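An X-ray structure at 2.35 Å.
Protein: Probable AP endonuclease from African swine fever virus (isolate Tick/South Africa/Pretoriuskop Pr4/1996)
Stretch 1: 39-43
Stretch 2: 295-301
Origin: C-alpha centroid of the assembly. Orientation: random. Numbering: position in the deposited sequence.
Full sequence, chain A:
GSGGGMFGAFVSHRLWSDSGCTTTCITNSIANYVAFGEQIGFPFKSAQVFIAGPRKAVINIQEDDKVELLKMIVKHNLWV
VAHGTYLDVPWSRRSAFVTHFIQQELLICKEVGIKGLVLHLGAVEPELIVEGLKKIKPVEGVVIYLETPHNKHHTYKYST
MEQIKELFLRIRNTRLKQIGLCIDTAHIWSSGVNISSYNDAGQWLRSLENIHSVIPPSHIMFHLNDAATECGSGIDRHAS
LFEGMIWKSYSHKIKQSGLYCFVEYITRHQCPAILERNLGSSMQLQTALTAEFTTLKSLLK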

ATOM      1  N   GLN A  39      -7.794 -14.096 -16.613  1.00 42.97           N
ATOM      2  CA  GLN A  39      -8.299 -13.755 -17.939  1.00 44.67           C
ATOM      3  C   GLN A  39      -7.266 -12.970 -18.736  1.00 50.49           C
ATOM      4  O   GLN A  39      -7.030 -13.246 -19.917  1.00 56.65           O
ATOM      5  CB  GLN A  39      -9.595 -12.953 -17.816  1.00 44.28           C
ATOM      6  CG  GLN A  39     -10.763 -13.723 -17.226  1.00 50.71           C
ATOM      7  CD  GLN A  39     -11.982 -12.847 -17.012  1.00 54.99           C
ATOM      8  OE1 GLN A  39     -12.081 -11.752 -17.566  1.00 52.52           O
ATOM      9  NE2 GLN A  39     -12.920 -13.327 -16.202  1.00 53.91           N
ATOM     10  N   ILE A  40      -6.633 -11.987 -18.103  1.00 44.20           N
ATOM     11  CA  ILE A  40      -5.759 -11.064 -18.814  1.00 45.19           C
ATOM     12  C   ILE A  40      -4.313 -11.533 -18.724  1.00 47.63           C
ATOM     13  O   ILE A  40      -3.390 -10.820 -19.135  1.00 49.55           O
ATOM     14  CB  ILE A  40      -5.933  -9.636 -18.274  1.00 47.54           C
ATOM     15  CG1 ILE A  40      -5.682  -9.595 -16.767  1.00 48.57           C
ATOM     16  CG2 ILE A  40      -7.334  -9.151 -18.571  1.00 48.85           C
ATOM     17  CD1 ILE A  40      -4.386  -8.941 -16.385  1.00 45.00           C
ATOM     18  N   GLY A  41      -4.110 -12.736 -18.192  1.00 44.08           N
ATOM     19  CA  GLY A  41      -2.796 -13.349 -18.218  1.00 49.97           C
ATOM     20  C   GLY A  41      -1.786 -12.772 -17.256  1.00 48.47           C
ATOM     21  O   GLY A  41      -0.582 -12.894 -17.495  1.00 50.50           O
ATOM     22  N   PHE A  42      -2.236 -12.143 -16.170  1.00 48.41           N
ATOM     23  CA  PHE A  42      -1.355 -11.635 -15.120  1.00 44.45           C
ATOM     24  C   PHE A  42      -1.805 -12.263 -13.809  1.00 41.15           C
ATOM     25  O   PHE A  42      -2.716 -11.747 -13.141  1.00 39.53           O
ATOM     26  CB  PHE A  42      -1.392 -10.110 -15.051  1.00 40.98           C
ATOM     27  CG  PHE A  42      -0.214  -9.500 -14.343  1.00 42.54           C
ATOM     28  CD1 PHE A  42      -0.211  -9.360 -12.966  1.00 40.25           C
ATOM     29  CD2 PHE A  42       0.886  -9.056 -15.060  1.00 42.89           C
ATOM     30  CE1 PHE A  42       0.871  -8.797 -12.315  1.00 40.98           C
ATOM     31  CE2 PHE A  42       1.971  -8.490 -14.416  1.00 42.85           C
ATOM     32  CZ  PHE A  42       1.963  -8.361 -13.040  1.00 43.77           C
ATOM     33  N   PRO A  43      -1.210 -13.388 -13.409  1.00 40.46           N
ATOM     34  CA  PRO A  43      -1.615 -14.021 -12.146  1.00 39.91           C
ATOM     35  C   PRO A  43      -1.296 -13.147 -10.944  1.00 37.80           C
ATOM     36  O   PRO A  43      -0.129 -12.992 -10.571  1.00 40.80           O
ATOM     37  CB  PRO A  43      -0.806 -15.324 -12.131  1.00 38.94           C
ATOM     38  N   THR A 295       1.396  -3.568 -19.371  1.00 45.43           N
ATOM     39  CA  THR A 295       2.624  -2.780 -19.359  1.00 45.22           C
ATOM     40  C   THR A 295       3.576  -3.274 -18.277  1.00 45.61           C
ATOM     41  O   THR A 295       4.792  -3.344 -18.491  1.00 44.35           O
ATOM     42  CB  THR A 295       2.298  -1.299 -19.154  1.00 43.11           C
ATOM     43  OG1 THR A 295       1.444  -0.846 -20.212  1.00 46.75           O
ATOM     44  CG2 THR A 295       3.572  -0.464 -19.147  1.00 43.76           C
ATOM     45  N   LEU A 296       3.038  -3.622 -17.105  1.00 44.82           N
ATOM     46  CA  LEU A 296       3.864  -4.228 -16.066  1.00 46.46           C
ATOM     47  C   LEU A 296       4.452  -5.551 -16.537  1.00 46.53           C
ATOM     48  O   LEU A 296       5.630  -5.836 -16.293  1.00 45.24           O
ATOM     49  CB  LEU A 296       3.046  -4.427 -14.790  1.00 41.97           C
ATOM     50  CG  LEU A 296       3.001  -3.253 -13.811  1.00 41.96           C
ATOM     51  CD1 LEU A 296       1.973  -3.506 -12.723  1.00 38.52           C
ATOM     52  CD2 LEU A 296       4.376  -3.017 -13.206  1.00 39.33           C
ATOM     53  N   LYS A 297       3.648  -6.368 -17.223  1.00 42.74           N
ATOM     54  CA  LYS A 297       4.148  -7.636 -17.741  1.00 48.88           C
ATOM     55  C   LYS A 297       5.262  -7.424 -18.759  1.00 48.95           C
ATOM     56  O   LYS A 297       6.164  -8.262 -18.877  1.00 52.87           O
ATOM     57  CB  LYS A 297       3.000  -8.438 -18.357  1.00 47.59           C
ATOM     58  CG  LYS A 297       3.374  -9.852 -18.777  1.00 50.04           C
ATOM     59  CD  LYS A 297       2.146 -10.641 -19.202  1.00 53.74           C
ATOM     60  CE  LYS A 297       1.360  -9.906 -20.278  1.00 53.54           C
ATOM     61  NZ  LYS A 297       0.158 -10.672 -20.709  1.00 57.13           N
ATOM     62  N   SER A 298       5.219  -6.311 -19.497  1.00 48.08           N
ATOM     63  CA  SER A 298       6.302  -5.992 -20.422  1.00 49.44           C
ATOM     64  C   SER A 298       7.602  -5.738 -19.671  1.00 51.80           C
ATOM     65  O   SER A 298       8.665  -6.242 -20.051  1.00 51.27           O
ATOM     66  CB  SER A 298       5.925  -4.775 -21.267  1.00 45.48           C
ATOM     67  OG  SER A 298       4.578  -4.849 -21.700  1.00 48.85           O
ATOM     68  N   LEU A 299       7.532  -4.955 -18.592  1.00 48.29           N
ATOM     69  CA  LEU A 299       8.719  -4.630 -17.811  1.00 47.91           C
ATOM     70  C   LEU A 299       9.222  -5.815 -16.999  1.00 49.27           C
ATOM     71  O   LEU A 299      10.360  -5.782 -16.515  1.00 51.46           O
ATOM     72  CB  LEU A 299       8.417  -3.453 -16.882  1.00 46.37           C
ATOM     73  CG  LEU A 299       7.826  -2.217 -17.562  1.00 47.75           C
ATOM     74  CD1 LEU A 299       7.319  -1.214 -16.535  1.00 42.03           C
ATOM     75  CD2 LEU A 299       8.853  -1.579 -18.478  1.00 50.45           C
ATOM     76  N   LEU A 300       8.404  -6.855 -16.837  1.00 52.39           N
ATOM     77  CA  LEU A 300       8.775  -8.007 -16.025  1.00 56.32           C
ATOM     78  C   LEU A 300       9.277  -9.146 -16.902  1.00 59.01           C
ATOM     79  O   LEU A 300      10.468  -9.480 -16.879  1.00 55.41           O
ATOM     80  CB  LEU A 300       7.585  -8.471 -15.189  1.00 51.01           C
ATOM     81  CG  LEU A 300       7.123  -7.536 -14.068  1.00 50.52           C
ATOM     82  CD1 LEU A 300       5.678  -7.850 -13.671  1.00 50.58           C
ATOM     83  CD2 LEU A 300       8.053  -7.647 -12.865  1.00 42.92           C
ATOM     84  N   LYS A 301       8.376  -9.748 -17.675  1.00 58.57           N
ATOM     85  CA  LYS A 301       8.746 -10.828 -18.576  1.00 62.93           C
ATOM     86  C   LYS A 301       9.512 -10.283 -19.775  1.00 65.55           C
ATOM     87  O   LYS A 301       8.919  -9.896 -20.782  1.00 67.77           O
ATOM     88  CB  LYS A 301       7.507 -11.594 -19.043  1.00 60.32           C
ATOM     89  OXT LYS A 301      10.742 -10.213 -19.766  1.00 64.53           O
TER

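Packing of the stretch 39-43 against the C-terminal helix of the same chain; touching residues lie at least 254 positions apart in sequence. The contact is small, about 201 Å² summed over both sides, and no hydrogen bond crosses it; it rests mainly on the packing of side chains, with some backbone atoms in the closest pairs. Phe42 is its centre, buried and covered over 78 Å². Its CA-to-CB bond points toward the helix, and chi1 of -161° (t) with chi2 of -85° carries the ring to Leu296, Lys297 and Leu300, residues at i, i+1 and i+4, just over one helical turn. Phe42 CZ lies 3.8 Å from Leu300 CD1, which sits at the ring edge near its plane. Phe42 CE2 lies 4.2 Å from Leu296 CB and 3.9 Å from Lys297 N, both approaching obliquely. Leu296 (m, t) and Leu300 (m, t) share a rotamer common for leucine in helices, and both CA-to-CB bonds point toward the other stretch.

Lys297, whose CA is 7.3 Å from Phe42 CA, is the most covered helix residue (58 Å²). With chi1 and chi2 both t, its chain starts extended, its CB 4.0 Å from Phe42 CD2; chi3 of 54° (p) then bends it, and chi4 is t again. The aliphatic part thus passes the loop backbone, Lys297 CD lying 3.9 Å from Gly41 O, while Lys297 NZ ends 3.9 Å from Ile40 O, too far for a hydrogen bond. Gly41 adopts phi/psi of 74/24, a positive phi that favours glycine; an ideal CB there would lie 3.7 Å from Lys297 NZ. Ile40, the first residue after a helix to leave helical phi/psi, has chi1 p and chi2 between wells at 107°; its side chain comes no nearer to the helix stretch than Ile40 CD1 to Lys297 NZ, 6.5 Å.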